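PDB 2E87: hypothetical protein PH1320 from Pyrococcus horikoshii, which binds GDP and probably GTP as an Obg-type G protein of the NOG1 family, its cellular role being unknown. Local coordinates for residues A195-G207 / R215-R227. Sequence-based numbering, arbitrary orientation.
Sequences ASYPFTTRGINVG and RYQIIDTPGLLDR
N205 and D220 face each other where two antiparallel strands, 204-207 and 215-220, start to part. The D220 carboxylate takes two bonds, one per oxygen, each on its syn side. Backbone N of N205 reaches D220 OD1 at 2.8 Å. N205 ND2 reaches D220 OD2 at 2.6 Å and 161°, in its own amide plane, though the amide and carboxylate planes are turned 51° apart. D220 CG sits between its backbone N and carbonyl carbon (chi1 57°), which brings the carboxylate across to N205. With alanine in place of D220, the N205 amide and backbone N-H would probably lose these acceptors, and the amide would be likely to turn more freely. Further along, G207 and I218 form a hydrogen-bonded pair: G207 N to I218 O is 2.7 Å, and I218 N bonds back to G207 O.

The apolar contacts lie mostly beyond the ladder. L224 CD1 rests over one face of the Y197 ring, 3.6 Å from its centroid, a CH-pi contact; the ring's hydroxyl is hydrogen-bonded to A239 O of helix 234-241. L224 CD2 meets T200 CG2 at 3.5 Å. I204 CG2 touches P222 CD and L224 CD1. Within the ladder, V206 and I219 lie side by side, their CG2 methyls 4.1 Å apart.

D220, T221, P222 and G223 form the DxxG motif of a P-loop GTPase. Its aspartate lies close to the GDP-binding residues K180 and S181. The contact joins the 197-201 loop, consistent with the switch-one (G2) region of Obg-type G domains, to the start of switch II at the DxxG motif.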
# COMPACT_ATOMS: atom_id res chain seq x y z
N ALA A 195 -10.79 -7.35 4.94
CA ALA A 195 -9.80 -6.41 4.46
C ALA A 195 -10.44 -5.51 3.42
O ALA A 195 -11.28 -5.97 2.64
CB ALA A 195 -8.62 -7.13 3.84
N SER A 196 -10.07 -4.24 3.42
CA SER A 196 -10.60 -3.31 2.44
C SER A 196 -9.89 -3.61 1.15
O SER A 196 -8.72 -3.97 1.16
CB SER A 196 -10.32 -1.88 2.86
OG SER A 196 -11.12 -1.52 3.97
N TYR A 197 -10.58 -3.49 0.03
CA TYR A 197 -9.90 -3.72 -1.23
C TYR A 197 -10.45 -2.82 -2.32
O TYR A 197 -11.66 -2.72 -2.52
CB TYR A 197 -10.04 -5.18 -1.65
CG TYR A 197 -8.93 -5.61 -2.57
CD1 TYR A 197 -7.82 -6.30 -2.09
CD2 TYR A 197 -8.98 -5.30 -3.93
CE1 TYR A 197 -6.78 -6.68 -2.95
CE2 TYR A 197 -7.97 -5.67 -4.79
CZ TYR A 197 -6.87 -6.37 -4.30
OH TYR A 197 -5.92 -6.77 -5.20
N PRO A 198 -9.56 -2.13 -3.05
CA PRO A 198 -9.97 -1.22 -4.12
C PRO A 198 -10.94 -1.88 -5.11
O PRO A 198 -10.72 -3.00 -5.55
CB PRO A 198 -8.65 -0.85 -4.77
CG PRO A 198 -7.72 -0.83 -3.58
CD PRO A 198 -8.10 -2.10 -2.87
N PHE A 199 -12.02 -1.17 -5.43
CA PHE A 199 -13.04 -1.65 -6.38
C PHE A 199 -13.94 -2.79 -5.89
O PHE A 199 -14.52 -3.53 -6.69
CB PHE A 199 -12.39 -2.05 -7.71
CG PHE A 199 -11.67 -0.93 -8.38
CD1 PHE A 199 -10.36 -0.63 -8.03
CD2 PHE A 199 -12.31 -0.12 -9.30
CE1 PHE A 199 -9.71 0.46 -8.58
CE2 PHE A 199 -11.67 0.98 -9.86
CZ PHE A 199 -10.36 1.27 -9.50
N THR A 200 -14.04 -2.95 -4.58
CA THR A 200 -14.92 -3.98 -4.05
C THR A 200 -15.97 -3.26 -3.23
O THR A 200 -15.74 -2.17 -2.71
CB THR A 200 -14.21 -5.02 -3.15
OG1 THR A 200 -13.72 -4.38 -1.96
CG2 THR A 200 -13.06 -5.69 -3.89
N THR A 201 -17.14 -3.89 -3.15
CA THR A 201 -18.26 -3.34 -2.41
C THR A 201 -18.01 -3.40 -0.91
O THR A 201 -17.92 -2.37 -0.24
CB THR A 201 -19.55 -4.12 -2.75
OG1 THR A 201 -19.33 -5.52 -2.58
CG2 THR A 201 -19.96 -3.87 -4.21
N ARG A 202 -17.85 -4.61 -0.39
CA ARG A 202 -17.66 -4.79 1.04
C ARG A 202 -16.32 -5.41 1.44
O ARG A 202 -16.20 -5.96 2.53
CB ARG A 202 -18.80 -5.66 1.57
CG ARG A 202 -20.14 -5.30 0.97
CD ARG A 202 -21.13 -6.45 1.00
NE ARG A 202 -22.21 -6.24 0.04
CZ ARG A 202 -23.06 -5.22 0.07
NH1 ARG A 202 -22.97 -4.31 1.03
NH2 ARG A 202 -24.00 -5.11 -0.86
N GLY A 203 -15.33 -5.34 0.57
CA GLY A 203 -14.03 -5.90 0.89
C GLY A 203 -13.92 -7.41 0.75
O GLY A 203 -14.79 -8.05 0.16
N ILE A 204 -12.86 -7.98 1.29
CA ILE A 204 -12.64 -9.41 1.19
C ILE A 204 -12.34 -10.09 2.53
O ILE A 204 -11.79 -9.49 3.44
CB ILE A 204 -11.49 -9.72 0.20
CG1 ILE A 204 -10.17 -9.16 0.75
CG2 ILE A 204 -11.79 -9.12 -1.15
CD1 ILE A 204 -8.96 -9.59 -0.04
N ASN A 205 -12.73 -11.36 2.63
CA ASN A 205 -12.49 -12.12 3.83
C ASN A 205 -11.04 -12.55 3.87
O ASN A 205 -10.47 -12.92 2.86
CB ASN A 205 -13.39 -13.34 3.85
CG ASN A 205 -14.84 -12.98 3.84
OD1 ASN A 205 -15.37 -12.44 4.81
ND2 ASN A 205 -15.50 -13.25 2.72
N VAL A 206 -10.46 -12.48 5.06
CA VAL A 206 -9.08 -12.87 5.26
C VAL A 206 -9.00 -13.79 6.45
O VAL A 206 -9.40 -13.43 7.55
CB VAL A 206 -8.18 -11.69 5.59
CG1 VAL A 206 -6.77 -12.19 5.80
CG2 VAL A 206 -8.23 -10.65 4.49
N GLY A 207 -8.47 -14.98 6.23
CA GLY A 207 -8.36 -15.90 7.33
C GLY A 207 -6.97 -16.48 7.43
O GLY A 207 -6.08 -16.14 6.66
N ARG A 215 2.00 -20.65 9.45
CA ARG A 215 0.71 -20.03 9.22
C ARG A 215 0.45 -19.90 7.73
O ARG A 215 1.37 -19.64 6.95
CB ARG A 215 0.66 -18.67 9.91
CG ARG A 215 0.77 -18.78 11.43
CD ARG A 215 1.39 -17.52 12.04
NE ARG A 215 0.44 -16.74 12.83
CZ ARG A 215 -0.10 -17.15 13.97
NH1 ARG A 215 0.22 -18.34 14.48
NH2 ARG A 215 -0.96 -16.37 14.62
N TYR A 216 -0.81 -20.13 7.34
CA TYR A 216 -1.21 -20.01 5.95
C TYR A 216 -2.34 -19.01 5.87
O TYR A 216 -3.33 -19.14 6.59
CB TYR A 216 -1.67 -21.34 5.38
CG TYR A 216 -0.58 -22.36 5.34
CD1 TYR A 216 -0.32 -23.16 6.45
CD2 TYR A 216 0.24 -22.50 4.22
CE1 TYR A 216 0.72 -24.07 6.44
CE2 TYR A 216 1.29 -23.40 4.21
CZ TYR A 216 1.52 -24.19 5.33
OH TYR A 216 2.57 -25.08 5.35
N GLN A 217 -2.19 -18.02 5.01
CA GLN A 217 -3.22 -17.02 4.86
C GLN A 217 -4.23 -17.42 3.76
O GLN A 217 -3.85 -17.91 2.70
CB GLN A 217 -2.58 -15.67 4.52
CG GLN A 217 -3.55 -14.51 4.60
CD GLN A 217 -2.89 -13.17 4.35
OE1 GLN A 217 -2.28 -12.95 3.29
NE2 GLN A 217 -3.00 -12.28 5.32
N ILE A 218 -5.52 -17.21 4.02
CA ILE A 218 -6.57 -17.54 3.06
C ILE A 218 -7.44 -16.31 2.79
O ILE A 218 -7.91 -15.67 3.73
CB ILE A 218 -7.53 -18.65 3.60
CG1 ILE A 218 -6.76 -19.77 4.31
CG2 ILE A 218 -8.33 -19.23 2.44
CD1 ILE A 218 -5.81 -20.55 3.42
N ILE A 219 -7.64 -15.97 1.52
CA ILE A 219 -8.50 -14.84 1.17
C ILE A 219 -9.43 -15.24 0.03
O ILE A 219 -9.11 -16.11 -0.77
CB ILE A 219 -7.72 -13.59 0.68
CG1 ILE A 219 -7.03 -13.88 -0.65
CG2 ILE A 219 -6.69 -13.18 1.71
CD1 ILE A 219 -6.38 -12.66 -1.27
N ASP A 220 -10.61 -14.63 -0.02
CA ASP A 220 -11.51 -14.90 -1.13
C ASP A 220 -11.54 -13.64 -1.99
O ASP A 220 -11.04 -12.58 -1.58
CB ASP A 220 -12.92 -15.31 -0.68
CG ASP A 220 -13.59 -14.30 0.21
OD1 ASP A 220 -12.98 -13.26 0.55
OD2 ASP A 220 -14.75 -14.56 0.58
N THR A 221 -12.11 -13.73 -3.19
CA THR A 221 -12.06 -12.59 -4.08
C THR A 221 -13.38 -12.04 -4.61
O THR A 221 -13.48 -11.69 -5.78
CB THR A 221 -11.17 -12.95 -5.26
OG1 THR A 221 -11.67 -14.12 -5.90
CG2 THR A 221 -9.75 -13.23 -4.77
N PRO A 222 -14.39 -11.91 -3.74
CA PRO A 222 -15.65 -11.37 -4.27
C PRO A 222 -15.41 -10.00 -4.91
O PRO A 222 -14.68 -9.16 -4.37
CB PRO A 222 -16.54 -11.28 -3.03
CG PRO A 222 -15.54 -10.92 -1.94
CD PRO A 222 -14.34 -11.83 -2.27
N GLY A 223 -16.01 -9.78 -6.07
CA GLY A 223 -15.85 -8.52 -6.75
C GLY A 223 -14.54 -8.37 -7.48
O GLY A 223 -14.32 -7.36 -8.14
N LEU A 224 -13.68 -9.38 -7.39
CA LEU A 224 -12.38 -9.34 -8.05
C LEU A 224 -12.15 -10.49 -9.04
O LEU A 224 -11.85 -10.26 -10.22
CB LEU A 224 -11.27 -9.33 -6.98
CG LEU A 224 -11.30 -8.21 -5.91
CD1 LEU A 224 -10.19 -8.43 -4.87
CD2 LEU A 224 -11.14 -6.82 -6.56
N LEU A 225 -12.28 -11.73 -8.58
CA LEU A 225 -12.06 -12.86 -9.46
C LEU A 225 -13.33 -13.67 -9.63
O LEU A 225 -13.28 -14.89 -9.79
CB LEU A 225 -10.93 -13.74 -8.92
CG LEU A 225 -9.55 -13.08 -9.01
CD1 LEU A 225 -8.51 -14.01 -8.42
CD2 LEU A 225 -9.21 -12.78 -10.47
N ASP A 226 -14.46 -12.97 -9.61
CA ASP A 226 -15.77 -13.60 -9.75
C ASP A 226 -16.51 -13.07 -10.96
O ASP A 226 -17.73 -13.19 -11.06
CB ASP A 226 -16.61 -13.35 -8.49
CG ASP A 226 -16.88 -11.88 -8.27
OD1 ASP A 226 -17.60 -11.55 -7.30
OD2 ASP A 226 -16.36 -11.07 -9.06
N ARG A 227 -15.77 -12.48 -11.89
CA ARG A 227 -16.36 -11.95 -13.11
C ARG A 227 -15.28 -11.67 -14.15
O ARG A 227 -14.12 -11.48 -13.82
CB ARG A 227 -17.13 -10.68 -12.81
CG ARG A 227 -16.28 -9.53 -12.35
CD ARG A 227 -17.12 -8.59 -11.53
NE ARG A 227 -17.71 -9.29 -10.40
CZ ARG A 227 -18.41 -8.69 -9.43
NH1 ARG A 227 -18.59 -7.38 -9.45
NH2 ARG A 227 -18.91 -9.42 -8.44